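Local coordinates for protein neurotoxin (Clostridium botulinum, PDB 2QN0) that acts as the zinc protease light chain of botulinum neurotoxin C1, which probably cleaves neuronal SNARE proteins with dual substrate specificity, at residues A[20-26]-A[133-139]; A[168-173]-A[188-194]. One frame throughout, in Å; residues are numbered along the deposited sequence.

How the contacts relate
Contacts 1 and 2 are antiparallel strand pairs near opposite borders of one mixed sheet. Contact 1 joins 20-26 to 133-139 toward one border, while contact 2 joins the edge strand within 168-173 to 188-194 at the other; their centres lie about 15 Å apart. They meet where the strands give way to loops: N134 OD1 probably accepts a hydrogen bond from L189 N at 3.1 Å, and L26 CD1 packs on F173 CD2 at 3.6 Å. Contact 2 is the one beside the metal, the T170 side chain lying about 7 Å from the zinc ion bound by H229, H233 and E269.

Contact 1 of 2, residues A[20-26]-A[133-139]; sequences LYLDTHL and FNSVDVK
H25, in the turn after strand 20-23, donates a nearly straight 2.6 Å hydrogen bond from NE2 to OD2 of D137 on the neighbouring strand. That oxygen lies close to the imidazole plane; the carboxylate stands almost perpendicular to the ring, at 83°, and receives the bond from above its own plane. D23 sends its CG anti to the backbone N (chi1 -174°), and its two oxygens divide the work. OD1 accepts from H25 N in an Asx turn and lies over one face of the imidazole, toward its rim, while OD2 forms a 3.2 Å salt bridge with K139 NZ on its anti side. Bends at chi2 and chi4 turn the lysine amine back along the face that carries D23 and D137, where it meets OD2.

On the other face of the antiparallel pair, L22 CD2 rests 3.8 Å from V138 CG2 and 4.0 Å from V136 CG2. Beyond the strand ends, L26 lays CD2 over one face of the F133 ring, offset toward the rim, a CH-pi contact 3.7 Å from the centroid, and a water bridges T24 O and S135 O. The backbone ladder includes D23 N to D137 O at 2.9 Å.

The other oxygen of D137, OD1, forms a salt bridge with K148. Strand 19-23 lies between strands 34-38 and 136-141, and strand 146-152 closes this border, its I152 packing against L22, V136 and V138.

Contact 2 of 2, residues A[168-173]-A[188-194]; sequences PETSTF and ALSIISI
A188 to I194 runs antiparallel to 168-173, forming the edge pair of the sheet beside the HExxH helix of this zinc protease. Just ahead of the strand, a water that accepts from F173 N lies 2.8 Å from L189 O, and T172 CG2 sits 3.5 Å from the same carbonyl oxygen. S190 CB lies 4.1 Å from T170 CG2, while the serine hydroxyl bonds to N237 of helix 223-238. I191 exchanges two backbone hydrogen bonds with S171; on that face its CD1 lies 3.5 Å from F173 CE2, the two side chains crossing at about a right angle with I191 CB at the ring edge. I192 faces T170 across a non-hydrogen-bonded pair, the two side chains lying side by side, pointing the same way, and both touching helix 223-238. T170 OG1, held beside its own backbone N (chi1 -62°), lies 3.4 Å from I192 CG1 and hydrogen-bonds to E230 OE1 of the HExxH motif. S193 closes the ladder with E169, its N reaching E169 O at 2.8 Å almost straight on, and its OG meets T159 as well as a water shared with E169 O. I194 finishes with CG1 3.7 Å from P168 CB.

Contact 1 of 2, residues A[20-26]-A[133-139]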
ATOM      1  N   LEU A  20       1.204   5.234  19.890  1.00 20.34           N
ATOM      2  CA  LEU A  20       0.114   6.106  20.305  1.00 22.62           C
ATOM      3  C   LEU A  20      -1.228   5.442  20.054  1.00 21.75           C
ATOM      4  O   LEU A  20      -1.309   4.396  19.410  1.00 21.98           O
ATOM      5  CB  LEU A  20       0.133   7.400  19.481  1.00 25.62           C
ATOM      6  CG  LEU A  20       1.417   8.203  19.279  1.00 29.24           C
ATOM      7  CD1 LEU A  20       1.211   9.242  18.187  1.00 28.06           C
ATOM      8  CD2 LEU A  20       1.797   8.872  20.578  1.00 30.26           C
ATOM      9  N   TYR A  21      -2.281   6.073  20.567  1.00 21.95           N
ATOM     10  CA  TYR A  21      -3.646   5.615  20.350  1.00 21.41           C
ATOM     11  C   TYR A  21      -4.221   6.634  19.380  1.00 21.22           C
ATOM     12  O   TYR A  21      -4.172   7.836  19.638  1.00 21.38           O
ATOM     13  CB  TYR A  21      -4.441   5.617  21.656  1.00 22.68           C
ATOM     14  CG  TYR A  21      -4.234   4.362  22.470  1.00 22.54           C
ATOM     15  CD1 TYR A  21      -4.872   3.170  22.120  1.00 23.78           C
ATOM     16  CD2 TYR A  21      -3.378   4.353  23.570  1.00 24.48           C
ATOM     17  CE1 TYR A  21      -4.661   1.998  22.845  1.00 24.54           C
ATOM     18  CE2 TYR A  21      -3.160   3.188  24.302  1.00 24.95           C
ATOM     19  CZ  TYR A  21      -3.803   2.017  23.933  1.00 25.87           C
ATOM     20  OH  TYR A  21      -3.576   0.861  24.643  1.00 27.44           O
ATOM     21  N   LEU A  22      -4.751   6.151  18.262  1.00 20.82           N
ATOM     22  CA  LEU A  22      -5.298   7.031  17.238  1.00 20.96           C
ATOM     23  C   LEU A  22      -6.770   6.793  16.945  1.00 21.24           C
ATOM     24  O   LEU A  22      -7.292   5.698  17.144  1.00 21.83           O
ATOM     25  CB  LEU A  22      -4.519   6.853  15.926  1.00 20.34           C
ATOM     26  CG  LEU A  22      -3.003   7.072  15.927  1.00 20.50           C
ATOM     27  CD1 LEU A  22      -2.429   6.660  14.572  1.00 21.86           C
ATOM     28  CD2 LEU A  22      -2.691   8.527  16.228  1.00 21.47           C
ATOM     29  N   ASP A  23      -7.432   7.840  16.471  1.00 22.76           N
ATOM     30  CA  ASP A  23      -8.832   7.755  16.075  1.00 24.42           C
ATOM     31  C   ASP A  23      -8.819   8.311  14.656  1.00 24.42           C
ATOM     32  O   ASP A  23      -8.679   9.516  14.463  1.00 23.78           O
ATOM     33  CB  ASP A  23      -9.723   8.635  16.949  1.00 26.94           C
ATOM     34  CG  ASP A  23     -11.198   8.442  16.646  1.00 30.28           C
ATOM     35  OD1 ASP A  23     -11.529   8.132  15.481  1.00 30.49           O
ATOM     36  OD2 ASP A  23     -12.026   8.610  17.565  1.00 31.54           O
ATOM     37  N   THR A  24      -8.946   7.432  13.669  1.00 23.79           N
ATOM     38  CA  THR A  24      -8.918   7.849  12.269  1.00 24.91           C
ATOM     39  C   THR A  24     -10.267   8.342  11.764  1.00 25.69           C
ATOM     40  O   THR A  24     -10.344   8.966  10.705  1.00 26.94           O
ATOM     41  CB  THR A  24      -8.490   6.688  11.362  1.00 24.24           C
ATOM     42  OG1 THR A  24      -9.482   5.657  11.421  1.00 22.36           O
ATOM     43  CG2 THR A  24      -7.157   6.118  11.815  1.00 24.03           C
ATOM     44  N   HIS A  25     -11.324   8.052  12.517  1.00 25.28           N
ATOM     45  CA  HIS A  25     -12.677   8.441  12.133  1.00 27.66           C
ATOM     46  C   HIS A  25     -13.061   7.765  10.823  1.00 26.79           C
ATOM     47  O   HIS A  25     -13.881   8.284  10.067  1.00 27.51           O
ATOM     48  CB  HIS A  25     -12.775   9.961  11.976  1.00 29.55           C
ATOM     49  CG  HIS A  25     -12.525  10.714  13.243  1.00 32.92           C
ATOM     50  ND1 HIS A  25     -13.333  10.590  14.353  1.00 33.85           N
ATOM     51  CD2 HIS A  25     -11.544  11.581  13.588  1.00 33.50           C
ATOM     52  CE1 HIS A  25     -12.860  11.346  15.327  1.00 34.32           C
ATOM     53  NE2 HIS A  25     -11.775  11.959  14.888  1.00 34.38           N
ATOM     54  N   LEU A  26     -12.470   6.603  10.561  1.00 24.13           N
ATOM     55  CA  LEU A  26     -12.752   5.869   9.331  1.00 23.95           C
ATOM     56  C   LEU A  26     -13.027   4.381   9.522  1.00 23.95           C
ATOM     57  O   LEU A  26     -13.636   3.749   8.660  1.00 24.36           O
ATOM     58  CB  LEU A  26     -11.591   6.034   8.346  1.00 23.32           C
ATOM     59  CG  LEU A  26     -11.409   7.423   7.725  1.00 23.66           C
ATOM     60  CD1 LEU A  26     -10.063   7.503   7.031  1.00 23.21           C
ATOM     61  CD2 LEU A  26     -12.543   7.699   6.742  1.00 24.22           C
ATOM     62  N   PHE A 133      -8.955  13.704   5.265  1.00 17.55           N
ATOM     63  CA  PHE A 133      -8.546  12.766   6.306  1.00 18.31           C
ATOM     64  C   PHE A 133      -7.028  12.658   6.439  1.00 18.27           C
ATOM     65  O   PHE A 133      -6.505  11.622   6.857  1.00 20.22           O
ATOM     66  CB  PHE A 133      -9.141  11.385   6.015  1.00 18.25           C
ATOM     67  CG  PHE A 133     -10.632  11.329   6.186  1.00 19.68           C
ATOM     68  CD1 PHE A 133     -11.193  11.120   7.438  1.00 20.90           C
ATOM     69  CD2 PHE A 133     -11.476  11.541   5.102  1.00 21.19           C
ATOM     70  CE1 PHE A 133     -12.575  11.125   7.611  1.00 23.03           C
ATOM     71  CE2 PHE A 133     -12.857  11.548   5.265  1.00 23.13           C
ATOM     72  CZ  PHE A 133     -13.408  11.341   6.523  1.00 25.01           C
ATOM     73  N   ASN A 134      -6.321  13.732   6.100  1.00 16.15           N
ATOM     74  CA  ASN A 134      -4.861  13.730   6.176  1.00 16.66           C
ATOM     75  C   ASN A 134      -4.317  13.778   7.601  1.00 17.38           C
ATOM     76  O   ASN A 134      -3.171  13.388   7.843  1.00 16.45           O
ATOM     77  CB  ASN A 134      -4.282  14.893   5.369  1.00 17.50           C
ATOM     78  CG  ASN A 134      -4.302  14.635   3.871  1.00 17.96           C
ATOM     79  OD1 ASN A 134      -4.685  13.555   3.416  1.00 16.81           O
ATOM     80  ND2 ASN A 134      -3.878  15.629   3.096  1.00 17.12           N
ATOM     81  N   SER A 135      -5.117  14.270   8.541  1.00 18.19           N
ATOM     82  CA  SER A 135      -4.667  14.323   9.929  1.00 18.37           C
ATOM     83  C   SER A 135      -5.539  13.391  10.764  1.00 21.26           C
ATOM     84  O   SER A 135      -6.738  13.274  10.523  1.00 21.58           O
ATOM     85  CB  SER A 135      -4.737  15.760  10.471  1.00 19.83           C
ATOM     86  OG  SER A 135      -6.067  16.236  10.554  1.00 20.03           O
ATOM     87  N   VAL A 136      -4.928  12.706  11.726  1.00 20.56           N
ATOM     88  CA  VAL A 136      -5.667  11.782  12.576  1.00 20.79           C
ATOM     89  C   VAL A 136      -5.499  12.173  14.039  1.00 20.43           C
ATOM     90  O   VAL A 136      -4.425  12.612  14.453  1.00 19.77           O
ATOM     91  CB  VAL A 136      -5.194  10.318  12.369  1.00 21.68           C
ATOM     92  CG1 VAL A 136      -5.373   9.919  10.903  1.00 23.04           C
ATOM     93  CG2 VAL A 136      -3.748  10.167  12.784  1.00 25.08           C
ATOM     94  N   ASP A 137      -6.565  12.016  14.818  1.00 21.68           N
ATOM     95  CA  ASP A 137      -6.526  12.375  16.232  1.00 21.98           C
ATOM     96  C   ASP A 137      -5.707  11.432  17.099  1.00 22.25           C
ATOM     97  O   ASP A 137      -5.750  10.210  16.931  1.00 21.35           O
ATOM     98  CB  ASP A 137      -7.939  12.432  16.831  1.00 23.31           C
ATOM     99  CG  ASP A 137      -8.815  13.480  16.187  1.00 26.27           C
ATOM    100  OD1 ASP A 137      -8.279  14.450  15.610  1.00 28.03           O
ATOM    101  OD2 ASP A 137     -10.051  13.334  16.278  1.00 30.14           O
ATOM    102  N   VAL A 138      -4.959  12.020  18.024  1.00 21.73           N
ATOM    103  CA  VAL A 138      -4.173  11.256  18.984  1.00 22.14           C
ATOM    104  C   VAL A 138      -5.002  11.377  20.262  1.00 23.99           C
ATOM    105  O   VAL A 138      -5.352  12.484  20.674  1.00 23.57           O
ATOM    106  CB  VAL A 138      -2.781  11.879  19.207  1.00 22.19           C
ATOM    107  CG1 VAL A 138      -2.021  11.097  20.273  1.00 21.65           C
ATOM    108  CG2 VAL A 138      -2.000  11.878  17.905  1.00 20.14           C
ATOM    109  N   LYS A 139      -5.341  10.244  20.869  1.00 25.02           N
ATOM    110  CA  LYS A 139      -6.142  10.245  22.089  1.00 28.23           C
ATOM    111  C   LYS A 139      -5.401   9.585  23.243  1.00 29.81           C
ATOM    112  O   LYS A 139      -4.535   8.733  23.040  1.00 27.42           O
ATOM    113  CB  LYS A 139      -7.455   9.485  21.873  1.00 29.94           C
ATOM    114  CG  LYS A 139      -8.319   9.968  20.717  1.00 34.36           C
ATOM    115  CD  LYS A 139      -9.038  11.254  21.044  1.00 38.30           C
ATOM    116  CE  LYS A 139     -10.034  11.623  19.951  1.00 39.80           C
ATOM    117  NZ  LYS A 139     -11.139  10.631  19.828  1.00 40.53           N
TER
HETATM  118  O   HOH W   1      -1.896   8.077  22.910  1.00 24.44           O
HETATM  119  O   HOH W   2      -9.062  11.531  10.365  1.00 32.58           O

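Contact 2 of 2, residues A[168-173]-A[188-194]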
ATOM      1  N   PRO A 168      -6.395  -7.725  -0.465  1.00 18.55           N
ATOM      2  CA  PRO A 168      -5.707  -6.531   0.037  1.00 18.93           C
ATOM      3  C   PRO A 168      -6.207  -5.303  -0.711  1.00 19.20           C
ATOM      4  O   PRO A 168      -6.492  -5.371  -1.909  1.00 18.32           O
ATOM      5  CB  PRO A 168      -4.234  -6.842  -0.221  1.00 19.16           C
ATOM      6  CG  PRO A 168      -4.270  -7.805  -1.366  1.00 21.94           C
ATOM      7  CD  PRO A 168      -5.434  -8.689  -1.025  1.00 18.83           C
ATOM      8  N   GLU A 169      -6.314  -4.182  -0.007  1.00 17.72           N
ATOM      9  CA  GLU A 169      -6.845  -2.968  -0.612  1.00 20.32           C
ATOM     10  C   GLU A 169      -6.235  -1.684  -0.059  1.00 18.88           C
ATOM     11  O   GLU A 169      -6.032  -1.549   1.147  1.00 19.46           O
ATOM     12  CB  GLU A 169      -8.366  -2.976  -0.410  1.00 21.02           C
ATOM     13  CG  GLU A 169      -9.098  -1.682  -0.652  1.00 27.09           C
ATOM     14  CD  GLU A 169     -10.603  -1.887  -0.645  1.00 27.21           C
ATOM     15  OE1 GLU A 169     -11.074  -2.850   0.005  1.00 28.75           O
ATOM     16  OE2 GLU A 169     -11.315  -1.084  -1.281  1.00 31.55           O
ATOM     17  N   THR A 170      -5.935  -0.748  -0.957  1.00 15.35           N
ATOM     18  CA  THR A 170      -5.364   0.544  -0.577  1.00 14.13           C
ATOM     19  C   THR A 170      -6.371   1.612  -0.982  1.00 17.08           C
ATOM     20  O   THR A 170      -6.881   1.588  -2.103  1.00 14.93           O
ATOM     21  CB  THR A 170      -4.048   0.817  -1.322  1.00 16.26           C
ATOM     22  OG1 THR A 170      -3.089  -0.187  -0.975  1.00 16.24           O
ATOM     23  CG2 THR A 170      -3.500   2.196  -0.956  1.00 16.13           C
ATOM     24  N   SER A 171      -6.648   2.551  -0.085  1.00 14.24           N
ATOM     25  CA  SER A 171      -7.623   3.595  -0.381  1.00 16.36           C
ATOM     26  C   SER A 171      -7.257   4.948   0.204  1.00 16.78           C
ATOM     27  O   SER A 171      -6.460   5.038   1.139  1.00 15.27           O
ATOM     28  CB  SER A 171      -8.995   3.209   0.190  1.00 18.70           C
ATOM     29  OG  SER A 171      -9.325   1.857  -0.075  1.00 25.64           O
ATOM     30  N   THR A 172      -7.835   5.998  -0.374  1.00 16.15           N
ATOM     31  CA  THR A 172      -7.674   7.349   0.155  1.00 15.88           C
ATOM     32  C   THR A 172      -9.122   7.737   0.443  1.00 17.25           C
ATOM     33  O   THR A 172     -10.049   7.071  -0.028  1.00 18.45           O
ATOM     34  CB  THR A 172      -7.029   8.335  -0.846  1.00 15.93           C
ATOM     35  OG1 THR A 172      -7.831   8.435  -2.027  1.00 17.12           O
ATOM     36  CG2 THR A 172      -5.620   7.865  -1.206  1.00 15.23           C
ATOM     37  N   PHE A 173      -9.327   8.801   1.205  1.00 16.69           N
ATOM     38  CA  PHE A 173     -10.678   9.192   1.582  1.00 18.45           C
ATOM     39  C   PHE A 173     -10.892  10.688   1.449  1.00 19.33           C
ATOM     40  O   PHE A 173      -9.944  11.462   1.530  1.00 19.49           O
ATOM     41  CB  PHE A 173     -10.919   8.742   3.022  1.00 18.36           C
ATOM     42  CG  PHE A 173     -10.548   7.306   3.263  1.00 20.23           C
ATOM     43  CD1 PHE A 173     -11.485   6.295   3.103  1.00 21.21           C
ATOM     44  CD2 PHE A 173      -9.236   6.961   3.578  1.00 21.20           C
ATOM     45  CE1 PHE A 173     -11.124   4.957   3.250  1.00 21.26           C
ATOM     46  CE2 PHE A 173      -8.866   5.626   3.724  1.00 20.80           C
ATOM     47  CZ  PHE A 173      -9.812   4.625   3.559  1.00 20.43           C
ATOM     48  N   ALA A 188      -2.706  12.266  -1.026  1.00 14.35           N
ATOM     49  CA  ALA A 188      -3.494  12.203   0.200  1.00 13.56           C
ATOM     50  C   ALA A 188      -3.065  10.995   1.016  1.00 14.34           C
ATOM     51  O   ALA A 188      -2.380  10.111   0.511  1.00 13.87           O
ATOM     52  CB  ALA A 188      -4.977  12.096  -0.134  1.00 16.24           C
ATOM     53  N   LEU A 189      -3.475  10.964   2.277  1.00 13.86           N
ATOM     54  CA  LEU A 189      -3.147   9.848   3.157  1.00 14.76           C
ATOM     55  C   LEU A 189      -3.750   8.562   2.593  1.00 14.36           C
ATOM     56  O   LEU A 189      -4.891   8.559   2.127  1.00 14.03           O
ATOM     57  CB  LEU A 189      -3.709  10.114   4.561  1.00 14.01           C
ATOM     58  CG  LEU A 189      -3.582   9.017   5.620  1.00 17.10           C
ATOM     59  CD1 LEU A 189      -3.611   9.650   7.004  1.00 17.56           C
ATOM     60  CD2 LEU A 189      -4.710   7.996   5.460  1.00 18.11           C
ATOM     61  N   SER A 190      -2.980   7.477   2.635  1.00 13.73           N
ATOM     62  CA  SER A 190      -3.450   6.181   2.151  1.00 14.48           C
ATOM     63  C   SER A 190      -3.566   5.195   3.305  1.00 15.04           C
ATOM     64  O   SER A 190      -2.760   5.219   4.229  1.00 14.17           O
ATOM     65  CB  SER A 190      -2.468   5.573   1.138  1.00 14.67           C
ATOM     66  OG  SER A 190      -2.439   6.275  -0.091  1.00 16.72           O
ATOM     67  N   ILE A 191      -4.578   4.339   3.248  1.00 14.33           N
ATOM     68  CA  ILE A 191      -4.733   3.286   4.243  1.00 14.73           C
ATOM     69  C   ILE A 191      -4.650   1.990   3.452  1.00 14.25           C
ATOM     70  O   ILE A 191      -5.386   1.796   2.481  1.00 14.84           O
ATOM     71  CB  ILE A 191      -6.088   3.347   4.983  1.00 15.01           C
ATOM     72  CG1 ILE A 191      -6.099   4.546   5.939  1.00 17.81           C
ATOM     73  CG2 ILE A 191      -6.316   2.041   5.756  1.00 17.51           C
ATOM     74  CD1 ILE A 191      -7.362   4.666   6.782  1.00 18.97           C
ATOM     75  N   ILE A 192      -3.722   1.128   3.847  1.00 14.12           N
ATOM     76  CA  ILE A 192      -3.525  -0.162   3.200  1.00 13.22           C
ATOM     77  C   ILE A 192      -4.024  -1.244   4.155  1.00 15.06           C
ATOM     78  O   ILE A 192      -3.498  -1.376   5.257  1.00 17.45           O
ATOM     79  CB  ILE A 192      -2.023  -0.423   2.917  1.00 14.00           C
ATOM     80  CG1 ILE A 192      -1.495   0.586   1.891  1.00 13.91           C
ATOM     81  CG2 ILE A 192      -1.824  -1.857   2.418  1.00 14.88           C
ATOM     82  CD1 ILE A 192       0.008   0.466   1.625  1.00 13.18           C
ATOM     83  N   SER A 193      -5.039  -1.999   3.741  1.00 14.04           N
ATOM     84  CA  SER A 193      -5.597  -3.076   4.570  1.00 15.32           C
ATOM     85  C   SER A 193      -5.102  -4.376   3.951  1.00 17.06           C
ATOM     86  O   SER A 193      -5.398  -4.681   2.790  1.00 15.51           O
ATOM     87  CB  SER A 193      -7.121  -3.002   4.567  1.00 15.79           C
ATOM     88  OG  SER A 193      -7.540  -1.747   5.074  1.00 18.78           O
ATOM     89  N   ILE A 194      -4.375  -5.163   4.739  1.00 15.50           N
ATOM     90  CA  ILE A 194      -3.754  -6.354   4.189  1.00 15.56           C
ATOM     91  C   ILE A 194      -3.244  -7.338   5.242  1.00 16.61           C
ATOM     92  O   ILE A 194      -3.108  -6.997   6.417  1.00 17.75           O
ATOM     93  CB  ILE A 194      -2.534  -5.885   3.364  1.00 16.36           C
ATOM     94  CG1 ILE A 194      -1.856  -7.040   2.633  1.00 17.36           C
ATOM     95  CG2 ILE A 194      -1.533  -5.209   4.309  1.00 16.30           C
ATOM     96  CD1 ILE A 194      -0.691  -6.578   1.767  1.00 17.49           C
TER
HETATM   97  O   HOH W   3      -8.142  -0.026   3.046  1.00 28.17           O
HETATM   98  O   HOH W   4      -7.281   9.960   2.538  1.00 19.52           O